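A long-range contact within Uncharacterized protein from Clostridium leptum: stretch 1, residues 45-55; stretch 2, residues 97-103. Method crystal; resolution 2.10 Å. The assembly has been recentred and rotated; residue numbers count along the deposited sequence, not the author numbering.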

ATOM      1  N   GLU B  45      26.142 -16.335  -8.478  1.00 22.29           N
ATOM      2  CA  GLU B  45      24.967 -17.189  -8.703  1.00 24.96           C
ATOM      3  C   GLU B  45      23.675 -16.380  -8.699  1.00 24.46           C
ATOM      4  O   GLU B  45      22.700 -16.728  -9.395  1.00 21.51           O
ATOM      5  CB  GLU B  45      24.860 -18.263  -7.624  1.00 28.53           C
ATOM      6  CG  GLU B  45      26.005 -19.266  -7.693  1.00 45.61           C
ATOM      7  CD  GLU B  45      25.580 -20.662  -7.280  1.00 64.21           C
ATOM      8  OE1 GLU B  45      25.217 -21.503  -8.165  1.00 72.71           O
ATOM      9  OE2 GLU B  45      25.589 -20.892  -6.063  1.00 73.25           O
ATOM     10  N   ILE B  46      23.655 -15.318  -7.906  1.00 22.42           N
ATOM     11  CA  ILE B  46      22.473 -14.477  -7.880  1.00 20.85           C
ATOM     12  C   ILE B  46      22.415 -13.650  -9.152  1.00 20.89           C
ATOM     13  O   ILE B  46      21.351 -13.539  -9.783  1.00 20.44           O
ATOM     14  CB  ILE B  46      22.401 -13.645  -6.592  1.00 23.31           C
ATOM     15  CG1 ILE B  46      22.065 -14.637  -5.464  1.00 28.63           C
ATOM     16  CG2 ILE B  46      21.320 -12.599  -6.727  1.00 22.28           C
ATOM     17  CD1 ILE B  46      22.097 -14.087  -4.076  1.00 38.38           C
ATOM     18  N   VAL B  47      23.566 -13.143  -9.572  1.00 20.75           N
ATOM     19  CA  VAL B  47      23.631 -12.388 -10.806  1.00 19.89           C
ATOM     20  C   VAL B  47      23.203 -13.220 -12.021  1.00 22.68           C
ATOM     21  O   VAL B  47      22.401 -12.781 -12.811  1.00 20.66           O
ATOM     22  CB  VAL B  47      24.993 -11.734 -10.991  1.00 21.30           C
ATOM     23  CG1 VAL B  47      25.073 -11.035 -12.353  1.00 23.04           C
ATOM     24  CG2 VAL B  47      25.239 -10.729  -9.867  1.00 20.73           C
ATOM     25  N   SER B  48      23.711 -14.449 -12.131  1.00 21.64           N
ATOM     26  CA  SER B  48      23.349 -15.319 -13.211  1.00 22.24           C
ATOM     27  C   SER B  48      21.857 -15.583 -13.222  1.00 23.27           C
ATOM     28  O   SER B  48      21.206 -15.496 -14.267  1.00 26.05           O
ATOM     29  CB  SER B  48      24.129 -16.645 -13.052  1.00 25.81           C
ATOM     30  OG  SER B  48      23.653 -17.500 -14.022  1.00 31.85           O
ATOM     31  N   PHE B  49      21.296 -15.904 -12.057  1.00 21.26           N
ATOM     32  CA  PHE B  49      19.890 -16.121 -11.968  1.00 20.37           C
ATOM     33  C   PHE B  49      19.072 -14.870 -12.394  1.00 20.16           C
ATOM     34  O   PHE B  49      18.045 -14.978 -13.092  1.00 18.64           O
ATOM     35  CB  PHE B  49      19.511 -16.546 -10.545  1.00 23.57           C
ATOM     36  CG  PHE B  49      18.024 -16.687 -10.349  1.00 22.52           C
ATOM     37  CD1 PHE B  49      17.375 -17.840 -10.707  1.00 21.61           C
ATOM     38  CD2 PHE B  49      17.285 -15.645  -9.811  1.00 21.39           C
ATOM     39  CE1 PHE B  49      15.999 -17.965 -10.557  1.00 21.71           C
ATOM     40  CE2 PHE B  49      15.905 -15.762  -9.662  1.00 21.69           C
ATOM     41  CZ  PHE B  49      15.251 -16.921 -10.042  1.00 19.93           C
ATOM     42  N   ALA B  50      19.499 -13.694 -11.963  1.00 19.96           N
ATOM     43  CA  ALA B  50      18.796 -12.457 -12.314  1.00 21.11           C
ATOM     44  C   ALA B  50      18.859 -12.154 -13.848  1.00 21.96           C
ATOM     45  O   ALA B  50      17.866 -11.737 -14.447  1.00 22.47           O
ATOM     46  CB  ALA B  50      19.373 -11.296 -11.530  1.00 19.71           C
ATOM     47  N   ALA B  51      20.034 -12.296 -14.447  1.00 19.84           N
ATOM     48  CA  ALA B  51      20.177 -12.172 -15.911  1.00 22.17           C
ATOM     49  C   ALA B  51      19.208 -13.071 -16.678  1.00 21.12           C
ATOM     50  O   ALA B  51      18.522 -12.627 -17.618  1.00 21.86           O
ATOM     51  CB  ALA B  51      21.592 -12.485 -16.347  1.00 22.17           C
ATOM     52  N   ASN B  52      19.129 -14.336 -16.274  1.00 20.64           N
ATOM     53  CA  ASN B  52      18.185 -15.253 -16.887  1.00 20.81           C
ATOM     54  C   ASN B  52      16.703 -14.889 -16.574  1.00 21.82           C
ATOM     55  O   ASN B  52      15.812 -15.043 -17.406  1.00 23.39           O
ATOM     56  CB  ASN B  52      18.520 -16.648 -16.439  1.00 21.75           C
ATOM     57  CG  ASN B  52      19.749 -17.179 -17.159  1.00 24.85           C
ATOM     58  OD1 ASN B  52      19.678 -17.501 -18.322  1.00 22.31           O
ATOM     59  ND2 ASN B  52      20.847 -17.250 -16.479  1.00 25.49           N
ATOM     60  N   SER B  53      16.448 -14.418 -15.374  1.00 21.74           N
ATOM     61  CA  SER B  53      15.086 -13.943 -15.027  1.00 19.35           C
ATOM     62  C   SER B  53      14.624 -12.805 -15.934  1.00 19.05           C
ATOM     63  O   SER B  53      13.487 -12.811 -16.440  1.00 22.27           O
ATOM     64  CB  SER B  53      15.043 -13.499 -13.583  1.00 20.33           C
ATOM     65  OG  SER B  53      15.297 -14.603 -12.712  1.00 21.28           O
ATOM     66  N   VAL B  54      15.510 -11.845 -16.182  1.00 18.68           N
ATOM     67  CA  VAL B  54      15.221 -10.746 -17.092  1.00 19.92           C
ATOM     68  C   VAL B  54      14.840 -11.284 -18.473  1.00 23.32           C
ATOM     69  O   VAL B  54      13.780 -10.910 -19.022  1.00 21.42           O
ATOM     70  CB  VAL B  54      16.399  -9.757 -17.203  1.00 21.51           C
ATOM     71  CG1 VAL B  54      16.177  -8.736 -18.324  1.00 24.65           C
ATOM     72  CG2 VAL B  54      16.656  -9.057 -15.862  1.00 23.22           C
ATOM     73  N   ARG B  55      15.651 -12.182 -19.039  1.00 20.67           N
ATOM     74  CA  ARG B  55      15.341 -12.717 -20.369  1.00 22.31           C
ATOM     75  C   ARG B  55      14.074 -13.585 -20.436  1.00 21.39           C
ATOM     76  O   ARG B  55      13.298 -13.490 -21.388  1.00 23.12           O
ATOM     77  CB  ARG B  55      16.531 -13.514 -20.939  1.00 24.82           C
ATOM     78  CG  ARG B  55      17.738 -12.667 -21.333  1.00 25.38           C
ATOM     79  CD  ARG B  55      18.754 -13.533 -22.077  1.00 28.22           C
ATOM     80  NE  ARG B  55      19.427 -14.419 -21.134  1.00 27.98           N
ATOM     81  CZ  ARG B  55      20.540 -14.111 -20.476  1.00 27.01           C
ATOM     82  NH1 ARG B  55      21.122 -12.924 -20.588  1.00 28.70           N
ATOM     83  NH2 ARG B  55      21.046 -14.971 -19.626  1.00 27.29           N
ATOM     84  N   LEU B  97      12.329  -0.554 -16.189  1.00 20.52           N
ATOM     85  CA  LEU B  97      12.893  -0.710 -14.852  1.00 20.87           C
ATOM     86  C   LEU B  97      12.630  -2.148 -14.450  1.00 19.67           C
ATOM     87  O   LEU B  97      11.500  -2.648 -14.575  1.00 19.08           O
ATOM     88  CB  LEU B  97      12.237   0.255 -13.849  1.00 20.47           C
ATOM     89  CG  LEU B  97      12.566   1.734 -14.014  1.00 21.07           C
ATOM     90  CD1 LEU B  97      11.831   2.600 -12.994  1.00 21.53           C
ATOM     91  CD2 LEU B  97      14.083   1.979 -13.939  1.00 24.46           C
ATOM     92  N   VAL B  98      13.680  -2.804 -14.005  1.00 18.40           N
ATOM     93  CA  VAL B  98      13.601  -4.114 -13.422  1.00 18.90           C
ATOM     94  C   VAL B  98      13.820  -4.017 -11.912  1.00 17.55           C
ATOM     95  O   VAL B  98      14.799  -3.409 -11.457  1.00 17.22           O
ATOM     96  CB  VAL B  98      14.672  -5.035 -13.963  1.00 18.74           C
ATOM     97  CG1 VAL B  98      14.609  -6.412 -13.299  1.00 20.79           C
ATOM     98  CG2 VAL B  98      14.543  -5.154 -15.455  1.00 21.05           C
ATOM     99  N   ASN B  99      12.934  -4.656 -11.165  1.00 15.73           N
ATOM    100  CA  ASN B  99      13.053  -4.795  -9.726  1.00 15.47           C
ATOM    101  C   ASN B  99      13.000  -6.270  -9.367  1.00 15.35           C
ATOM    102  O   ASN B  99      12.186  -7.024  -9.922  1.00 15.23           O
ATOM    103  CB  ASN B  99      11.933  -4.041  -9.019  1.00 15.93           C
ATOM    104  CG  ASN B  99      12.200  -2.561  -8.988  1.00 16.97           C
ATOM    105  OD1 ASN B  99      12.917  -2.076  -8.119  1.00 15.90           O
ATOM    106  ND2 ASN B  99      11.765  -1.866 -10.019  1.00 18.07           N
HETATM  107  N   MSE B 100      13.859  -6.687  -8.438  1.00 15.04           N
HETATM  108  CA  MSE B 100      13.847  -8.046  -7.965  1.00 16.11           C
HETATM  109  C   MSE B 100      14.237  -8.129  -6.549  1.00 16.61           C
HETATM  110  O   MSE B 100      14.906  -7.261  -6.030  1.00 17.55           O
HETATM  111  CB  MSE B 100      14.875  -8.955  -8.707  1.00 16.02           C
HETATM  112  CG  MSE B 100      14.628  -8.949 -10.174  1.00 18.36           C
HETATM  113 SE   MSE B 100      15.900 -10.245 -11.122  0.75 20.06          SE
HETATM  114  CE  MSE B 100      15.631 -11.654 -10.094  1.00 13.60           C
ATOM    115  N   ALA B 101      13.821  -9.205  -5.903  1.00 16.56           N
ATOM    116  CA  ALA B 101      14.268  -9.468  -4.541  1.00 16.11           C
ATOM    117  C   ALA B 101      14.283 -10.949  -4.271  1.00 15.76           C
ATOM    118  O   ALA B 101      13.415 -11.689  -4.750  1.00 15.40           O
ATOM    119  CB  ALA B 101      13.387  -8.792  -3.532  1.00 16.84           C
ATOM    120  N   LEU B 102      15.228 -11.336  -3.429  1.00 16.82           N
ATOM    121  CA  LEU B 102      15.310 -12.680  -2.898  1.00 19.64           C
ATOM    122  C   LEU B 102      15.312 -12.647  -1.389  1.00 18.94           C
ATOM    123  O   LEU B 102      15.927 -11.766  -0.776  1.00 20.85           O
ATOM    124  CB  LEU B 102      16.602 -13.367  -3.383  1.00 22.48           C
ATOM    125  CG  LEU B 102      16.587 -13.694  -4.882  1.00 26.51           C
ATOM    126  CD1 LEU B 102      17.145 -12.541  -5.681  1.00 28.50           C
ATOM    127  CD2 LEU B 102      17.417 -14.941  -5.112  1.00 27.40           C
ATOM    128  N   ASP B 103      14.623 -13.632  -0.818  1.00 18.86           N
ATOM    129  CA  ASP B 103      14.609 -13.885   0.608  1.00 20.86           C
ATOM    130  C   ASP B 103      15.075 -15.335   0.836  1.00 20.38           C
ATOM    131  O   ASP B 103      15.459 -16.007  -0.106  1.00 22.33           O
ATOM    132  CB  ASP B 103      13.223 -13.547   1.176  1.00 21.08           C
ATOM    133  CG  ASP B 103      12.109 -14.549   0.801  1.00 26.05           C
ATOM    134  OD1 ASP B 103      12.362 -15.588   0.175  1.00 26.50           O
ATOM    135  OD2 ASP B 103      10.929 -14.275   1.156  1.00 23.57           O
TER

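Residues 45-55, part of a longer helix, pack against residues 97-103 of a strand that begins earlier in the chain, with their N-to-C directions 133° apart and their axes 10.5 Å apart at closest approach. No hydrogen bond crosses between them; the contact is built almost wholly from apolar side chains, and it buries 292 Å² counting both sides.

Met 100, present as selenomethionine, is the centre of the contact and has the largest covered area, 77 Å². Its CA-to-CB bond points toward the helix, and its chi angles (m, t, p) carry the long, unbranched chain across the gap before bending it at the tip. The selenium lies 3.7 Å from CB of Ala 50, the closest approach in the contact. Alanine's short side chain leaves its CB directly against the selenium of the long Met 100 chain; CA of Ala 50 and CA of Met 100 are 7.9 Å apart. The terminal methyl CE of Met 100 lies 4.1 Å from CE2 of Phe 49, whose ring offers it a broad apolar surface and is approached obliquely, and 4.0 Å from OG of Ser 53. That serine can sit in an apolar setting because its OG donates a hydrogen bond to O of Phe 49, 2.8 Å away, one turn back along its own helix.

Leu 102, with 54 Å² covered, lies two residues along the strand, on the same side as Met 100, as the alternation of a strand requires. Its CD1 is 4.3 Å from CG2 of Ile 46, a loose van der Waals contact between branched aliphatic chains that fill space without polar groups needing partners.

Val 98 repeats the pattern in the other direction, its CG1 lying 4.2 Å from CG2 of Val 54; both side chains are compact, branched and wholly apolar, suited to packing together in a buried setting. Thus every second strand residue, 98, 100 and 102, meets every fourth helix residue, 54, 50 and 46, in reverse order.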